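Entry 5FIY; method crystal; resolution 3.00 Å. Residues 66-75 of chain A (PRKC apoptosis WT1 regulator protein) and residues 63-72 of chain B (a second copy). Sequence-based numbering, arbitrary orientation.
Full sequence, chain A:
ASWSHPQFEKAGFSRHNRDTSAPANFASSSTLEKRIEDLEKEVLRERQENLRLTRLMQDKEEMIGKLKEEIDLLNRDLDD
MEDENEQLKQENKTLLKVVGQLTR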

ATOM      1  N   LYS A  66       6.435   1.482   2.047  1.00 73.27           N
ATOM      2  CA  LYS A  66       7.164   0.239   1.798  1.00 54.43           C
ATOM      3  C   LYS A  66       6.557  -0.579   0.658  1.00 60.51           C
ATOM      4  O   LYS A  66       7.280  -1.093  -0.191  1.00 81.66           O
ATOM      5  CB  LYS A  66       7.254  -0.606   3.073  1.00 51.58           C
ATOM      6  CG  LYS A  66       8.311  -0.100   4.045  1.00 61.47           C
ATOM      7  CD  LYS A  66       8.331  -0.899   5.333  1.00 73.25           C
ATOM      8  CE  LYS A  66       9.355  -0.329   6.302  1.00102.22           C
ATOM      9  NZ  LYS A  66       9.282  -0.951   7.655  1.00104.14           N
ATOM     10  N   LEU A  67       5.235  -0.710   0.647  1.00 60.84           N
ATOM     11  CA  LEU A  67       4.550  -1.444  -0.417  1.00 49.96           C
ATOM     12  C   LEU A  67       4.825  -0.852  -1.802  1.00 59.81           C
ATOM     13  O   LEU A  67       5.090  -1.585  -2.762  1.00 78.39           O
ATOM     14  CB  LEU A  67       3.044  -1.467  -0.150  1.00 72.35           C
ATOM     15  CG  LEU A  67       2.601  -2.243   1.091  1.00 75.48           C
ATOM     16  CD1 LEU A  67       1.085  -2.226   1.235  1.00 70.72           C
ATOM     17  CD2 LEU A  67       3.114  -3.671   1.027  1.00 61.77           C
ATOM     18  N   LYS A  68       4.773   0.474  -1.899  1.00 58.49           N
ATOM     19  CA  LYS A  68       5.036   1.159  -3.163  1.00 66.36           C
ATOM     20  C   LYS A  68       6.478   0.937  -3.607  1.00 71.26           C
ATOM     21  O   LYS A  68       6.750   0.715  -4.791  1.00 73.70           O
ATOM     22  CB  LYS A  68       4.743   2.658  -3.041  1.00 79.08           C
ATOM     23  CG  LYS A  68       3.263   3.012  -3.094  1.00 88.60           C
ATOM     24  CD  LYS A  68       3.053   4.519  -3.113  1.00 74.53           C
ATOM     25  CE  LYS A  68       1.574   4.873  -3.108  1.00 70.17           C
ATOM     26  NZ  LYS A  68       1.356   6.333  -2.913  1.00 87.18           N
ATOM     27  N   GLU A  69       7.393   0.988  -2.643  1.00 77.44           N
ATOM     28  CA  GLU A  69       8.805   0.717  -2.902  1.00 65.24           C
ATOM     29  C   GLU A  69       9.021  -0.699  -3.451  1.00 79.00           C
ATOM     30  O   GLU A  69       9.738  -0.905  -4.439  1.00 79.57           O
ATOM     31  CB  GLU A  69       9.609   0.920  -1.614  1.00 72.07           C
ATOM     32  CG  GLU A  69      11.112   0.831  -1.779  1.00110.19           C
ATOM     33  CD  GLU A  69      11.850   1.163  -0.496  1.00114.65           C
ATOM     34  OE1 GLU A  69      11.553   2.216   0.110  1.00116.86           O
ATOM     35  OE2 GLU A  69      12.725   0.367  -0.092  1.00115.48           O
ATOM     36  N   GLU A  70       8.383  -1.669  -2.804  1.00 70.54           N
ATOM     37  CA  GLU A  70       8.402  -3.056  -3.252  1.00 55.76           C
ATOM     38  C   GLU A  70       7.886  -3.167  -4.681  1.00 64.37           C
ATOM     39  O   GLU A  70       8.428  -3.912  -5.494  1.00 79.42           O
ATOM     40  CB  GLU A  70       7.565  -3.927  -2.316  1.00 63.08           C
ATOM     41  CG  GLU A  70       7.471  -5.392  -2.721  1.00 75.88           C
ATOM     42  CD  GLU A  70       8.811  -6.102  -2.721  1.00 87.40           C
ATOM     43  OE1 GLU A  70       9.710  -5.690  -1.958  1.00 76.20           O
ATOM     44  OE2 GLU A  70       8.954  -7.089  -3.473  1.00100.43           O
ATOM     45  N   ILE A  71       6.829  -2.416  -4.974  1.00 60.04           N
ATOM     46  CA  ILE A  71       6.274  -2.375  -6.320  1.00 64.08           C
ATOM     47  C   ILE A  71       7.335  -1.849  -7.290  1.00 79.75           C
ATOM     48  O   ILE A  71       7.469  -2.353  -8.414  1.00 90.87           O
ATOM     49  CB  ILE A  71       4.995  -1.511  -6.371  1.00 63.71           C
ATOM     50  CG1 ILE A  71       3.832  -2.279  -5.741  1.00 61.48           C
ATOM     51  CG2 ILE A  71       4.661  -1.102  -7.798  1.00 61.90           C
ATOM     52  CD1 ILE A  71       2.503  -1.585  -5.863  1.00 73.15           C
ATOM     53  N   ASP A  72       8.103  -0.852  -6.850  1.00 71.70           N
ATOM     54  CA  ASP A  72       9.172  -0.306  -7.687  1.00 89.99           C
ATOM     55  C   ASP A  72      10.248  -1.350  -8.000  1.00 73.67           C
ATOM     56  O   ASP A  72      10.650  -1.527  -9.162  1.00 74.82           O
ATOM     57  CB  ASP A  72       9.837   0.896  -7.001  1.00 90.24           C
ATOM     58  CG  ASP A  72       9.068   2.187  -7.189  1.00106.99           C
ATOM     59  OD1 ASP A  72       8.307   2.296  -8.174  1.00107.42           O
ATOM     60  OD2 ASP A  72       9.232   3.095  -6.344  1.00104.50           O
ATOM     61  N   LEU A  73      10.690  -2.061  -6.964  1.00 74.48           N
ATOM     62  CA  LEU A  73      11.670  -3.131  -7.150  1.00 68.21           C
ATOM     63  C   LEU A  73      11.170  -4.228  -8.082  1.00 75.62           C
ATOM     64  O   LEU A  73      11.886  -4.646  -8.993  1.00 89.31           O
ATOM     65  CB  LEU A  73      12.066  -3.748  -5.804  1.00 70.20           C
ATOM     66  CG  LEU A  73      12.896  -2.889  -4.848  1.00 75.47           C
ATOM     67  CD1 LEU A  73      13.726  -3.776  -3.925  1.00 67.12           C
ATOM     68  CD2 LEU A  73      13.788  -1.918  -5.611  1.00 78.45           C
ATOM     69  N   LEU A  74       9.946  -4.694  -7.851  1.00 78.59           N
ATOM     70  CA  LEU A  74       9.358  -5.724  -8.702  1.00 81.33           C
ATOM     71  C   LEU A  74       9.243  -5.271 -10.152  1.00 69.78           C
ATOM     72  O   LEU A  74       9.488  -6.058 -11.060  1.00 89.59           O
ATOM     73  CB  LEU A  74       7.989  -6.156  -8.175  1.00 80.89           C
ATOM     74  CG  LEU A  74       8.021  -7.041  -6.927  1.00 91.04           C
ATOM     75  CD1 LEU A  74       6.634  -7.575  -6.608  1.00 73.00           C
ATOM     76  CD2 LEU A  74       9.015  -8.183  -7.098  1.00 70.77           C
ATOM     77  N   ASN A  75       8.861  -4.017 -10.376  1.00 66.14           N
ATOM     78  CA  ASN A  75       8.783  -3.509 -11.743  1.00 65.86           C
ATOM     79  C   ASN A  75      10.159  -3.402 -12.401  1.00 85.06           C
ATOM     80  O   ASN A  75      10.303  -3.652 -13.609  1.00 77.67           O
ATOM     81  CB  ASN A  75       8.079  -2.153 -11.773  1.00 79.09           C
ATOM     82  CG  ASN A  75       6.571  -2.282 -11.810  1.00 89.95           C
ATOM     83  OD1 ASN A  75       5.997  -2.687 -12.822  1.00 90.84           O
ATOM     84  ND2 ASN A  75       5.919  -1.941 -10.705  1.00 93.79           N
TER
HETATM   85  N   MSE B  63      -6.131   1.335   0.094  1.00 77.10           N
HETATM   86  CA  MSE B  63      -4.890   1.527  -0.641  1.00 63.37           C
HETATM   87  C   MSE B  63      -3.902   0.397  -0.367  1.00 61.81           C
HETATM   88  O   MSE B  63      -3.306  -0.143  -1.295  1.00 61.18           O
HETATM   89  CB  MSE B  63      -4.261   2.874  -0.280  1.00 71.53           C
HETATM   90  CG  MSE B  63      -2.975   3.165  -1.028  1.00 86.54           C
HETATM   91 SE   MSE B  63      -3.259   3.180  -2.954  1.00124.61          SE
HETATM   92  CE  MSE B  63      -3.332   5.110  -3.256  1.00 76.10           C
ATOM     93  N   ILE B  64      -3.731   0.049   0.906  1.00 53.19           N
ATOM     94  CA  ILE B  64      -2.886  -1.080   1.282  1.00 55.74           C
ATOM     95  C   ILE B  64      -3.345  -2.360   0.593  1.00 57.76           C
ATOM     96  O   ILE B  64      -2.529  -3.102   0.037  1.00 66.39           O
ATOM     97  CB  ILE B  64      -2.874  -1.305   2.810  1.00 61.61           C
ATOM     98  CG1 ILE B  64      -2.096  -0.193   3.512  1.00 69.84           C
ATOM     99  CG2 ILE B  64      -2.255  -2.651   3.153  1.00 59.54           C
ATOM    100  CD1 ILE B  64      -2.187  -0.258   5.018  1.00 70.90           C
ATOM    101  N   GLY B  65      -4.653  -2.605   0.611  1.00 56.08           N
ATOM    102  CA  GLY B  65      -5.191  -3.778  -0.058  1.00 56.37           C
ATOM    103  C   GLY B  65      -4.827  -3.836  -1.533  1.00 66.12           C
ATOM    104  O   GLY B  65      -4.247  -4.826  -2.013  1.00 81.55           O
ATOM    105  N   LYS B  66      -5.147  -2.761  -2.252  1.00 63.65           N
ATOM    106  CA  LYS B  66      -4.817  -2.670  -3.676  1.00 62.37           C
ATOM    107  C   LYS B  66      -3.325  -2.855  -3.957  1.00 58.13           C
ATOM    108  O   LYS B  66      -2.957  -3.577  -4.881  1.00 68.11           O
ATOM    109  CB  LYS B  66      -5.303  -1.339  -4.262  1.00 54.17           C
ATOM    110  CG  LYS B  66      -6.796  -1.313  -4.560  1.00 55.96           C
ATOM    111  CD  LYS B  66      -7.253   0.053  -5.050  1.00 86.87           C
ATOM    112  CE  LYS B  66      -8.756   0.075  -5.311  1.00 95.42           C
ATOM    113  NZ  LYS B  66      -9.533  -0.653  -4.265  1.00 97.06           N
ATOM    114  N   LEU B  67      -2.471  -2.195  -3.181  1.00 70.06           N
ATOM    115  CA  LEU B  67      -1.027  -2.349  -3.348  1.00 68.99           C
ATOM    116  C   LEU B  67      -0.565  -3.788  -3.143  1.00 59.04           C
ATOM    117  O   LEU B  67       0.271  -4.286  -3.896  1.00 71.37           O
ATOM    118  CB  LEU B  67      -0.265  -1.424  -2.394  1.00 51.81           C
ATOM    119  CG  LEU B  67      -0.408   0.080  -2.636  1.00 62.42           C
ATOM    120  CD1 LEU B  67       0.453   0.864  -1.654  1.00 62.27           C
ATOM    121  CD2 LEU B  67      -0.062   0.433  -4.075  1.00 44.02           C
ATOM    122  N   LYS B  68      -1.097  -4.454  -2.122  1.00 60.41           N
ATOM    123  CA  LYS B  68      -0.723  -5.845  -1.858  1.00 83.57           C
ATOM    124  C   LYS B  68      -1.150  -6.754  -3.015  1.00 62.66           C
ATOM    125  O   LYS B  68      -0.393  -7.640  -3.451  1.00 64.58           O
ATOM    126  CB  LYS B  68      -1.333  -6.314  -0.535  1.00 73.63           C
ATOM    127  CG  LYS B  68      -0.583  -5.779   0.676  1.00 50.94           C
ATOM    128  CD  LYS B  68      -1.099  -6.340   1.987  1.00 37.03           C
ATOM    129  CE  LYS B  68      -0.344  -5.714   3.155  1.00 52.40           C
ATOM    130  NZ  LYS B  68      -0.937  -6.064   4.476  1.00 62.12           N
ATOM    131  N   GLU B  69      -2.354  -6.509  -3.532  1.00 69.73           N
ATOM    132  CA  GLU B  69      -2.830  -7.242  -4.701  1.00 62.14           C
ATOM    133  C   GLU B  69      -1.903  -7.030  -5.889  1.00 72.66           C
ATOM    134  O   GLU B  69      -1.546  -7.975  -6.598  1.00 73.80           O
ATOM    135  CB  GLU B  69      -4.255  -6.817  -5.069  1.00 72.47           C
ATOM    136  CG  GLU B  69      -4.873  -7.623  -6.206  1.00 86.43           C
ATOM    137  CD  GLU B  69      -4.722  -9.123  -6.028  1.00102.14           C
ATOM    138  OE1 GLU B  69      -4.959  -9.620  -4.905  1.00 95.87           O
ATOM    139  OE2 GLU B  69      -4.364  -9.802  -7.017  1.00 74.63           O
ATOM    140  N   GLU B  70      -1.520  -5.774  -6.095  1.00 74.13           N
ATOM    141  CA  GLU B  70      -0.593  -5.403  -7.154  1.00 68.05           C
ATOM    142  C   GLU B  70       0.735  -6.151  -7.012  1.00 68.47           C
ATOM    143  O   GLU B  70       1.306  -6.600  -7.999  1.00 74.19           O
ATOM    144  CB  GLU B  70      -0.357  -3.893  -7.145  1.00 50.65           C
ATOM    145  CG  GLU B  70       0.553  -3.410  -8.252  1.00 73.00           C
ATOM    146  CD  GLU B  70      -0.049  -3.651  -9.625  1.00 88.59           C
ATOM    147  OE1 GLU B  70      -1.295  -3.678  -9.735  1.00 76.32           O
ATOM    148  OE2 GLU B  70       0.721  -3.819 -10.593  1.00104.44           O
ATOM    149  N   ILE B  71       1.222  -6.272  -5.780  1.00 55.72           N
ATOM    150  CA  ILE B  71       2.444  -7.023  -5.508  1.00 65.79           C
ATOM    151  C   ILE B  71       2.282  -8.490  -5.894  1.00 66.80           C
ATOM    152  O   ILE B  71       3.170  -9.080  -6.522  1.00 72.06           O
ATOM    153  CB  ILE B  71       2.834  -6.943  -4.013  1.00 68.12           C
ATOM    154  CG1 ILE B  71       3.432  -5.577  -3.688  1.00 57.55           C
ATOM    155  CG2 ILE B  71       3.810  -8.057  -3.644  1.00 49.80           C
ATOM    156  CD1 ILE B  71       3.952  -5.478  -2.278  1.00 57.91           C
ATOM    157  N   ASP B  72       1.134  -9.070  -5.551  1.00 79.34           N
ATOM    158  CA  ASP B  72       0.885 -10.470  -5.900  1.00 67.85           C
ATOM    159  C   ASP B  72       0.865 -10.671  -7.421  1.00 81.83           C
ATOM    160  O   ASP B  72       1.480 -11.616  -7.951  1.00 72.05           O
ATOM    161  CB  ASP B  72      -0.429 -10.952  -5.282  1.00 73.58           C
ATOM    162  CG  ASP B  72      -0.276 -11.361  -3.827  1.00 91.04           C
ATOM    163  OD1 ASP B  72       0.855 -11.703  -3.421  1.00 83.68           O
ATOM    164  OD2 ASP B  72      -1.284 -11.342  -3.090  1.00 99.95           O
TER

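At the centre of this contact, two residues from each chain do most of the work: A:Leu67 and A:Ile71 meet their own copies, B:Leu67 and B:Ile71. The two helices run in nearly the same direction, 21° apart, with axes 9.6 Å apart at their closest, and they are in register. The CA atoms of A:Leu67 and B:Leu67 lie 6.4 Å apart, those of A:Ile71 and B:Ile71 6.1 Å. A:Leu67 and A:Ile71, like B:Leu67 and B:Ile71, lie about one helical turn apart, so each chain offers a short apolar ridge to its partner.

The packing follows the knob-into-hole rule of coiled coils. A:Leu67 points its CA-to-CB bond toward chain B and sits among B:Ile64, B:Leu67, B:Lys68 and B:Ile71; its CD1 lies 3.9 Å from CG2 of B:Ile64, and its CB 3.8 Å from CD1 of B:Leu67. In return, B:Ile71 enters the hole formed by A:Leu67, A:Glu70, A:Ile71 and A:Leu74. The geometry of the isoleucines A:Ile71 and B:Ile71 differs from that of the leucines at the centre: their CA-to-CB bonds point sideways, yet the m,t rotamer brings the end of each side chain closer to the partner helix. The two isoleucines meet through CG1 of A:Ile71 and CG1 of B:Ile71, 3.9 Å apart. Crosswise contacts join the layers, CD1 of A:Ile71 lying 3.7 Å from CD2 of B:Leu67 and CD2 of A:Leu67 3.9 Å from CD1 of B:Ile71. A:Leu74 extends the apolar surface by a further step, its CD1 4.1 Å from CG2 of B:Ile71.

Around this centre, charged residues contribute carbon before charge. CG of A:Glu70 rests 3.5 Å from CD1 of B:Ile71, and CG of B:Glu70 lies 3.6 Å from CD1 of A:Ile71, a near-symmetric pair of methylene-to-methyl contacts. The lysines behave similarly although their CA-to-CB bonds point away: CG of A:Lys68 reaches CD1 of B:Leu67 at 3.8 Å, and CG of B:Lys68 approaches CD1 of A:Leu67 at 4.0 Å. Long side chains can thus cover the flank of an apolar core with their aliphatic carbons.

No hydrogen bond crosses between these stretches; the 510 Å² of buried surface, both sides summed, is lined mostly by apolar side chains and the carbons of the charged ones. Within each helix, i-to-i+4 backbone bonds repeat along the chain, as from N of A:Ile71 to O of A:Leu67 at 2.9 Å. Near the edge, A:Asn75 adds one more, ND2 donating to the backbone O of A:Ile71 at 2.8 Å.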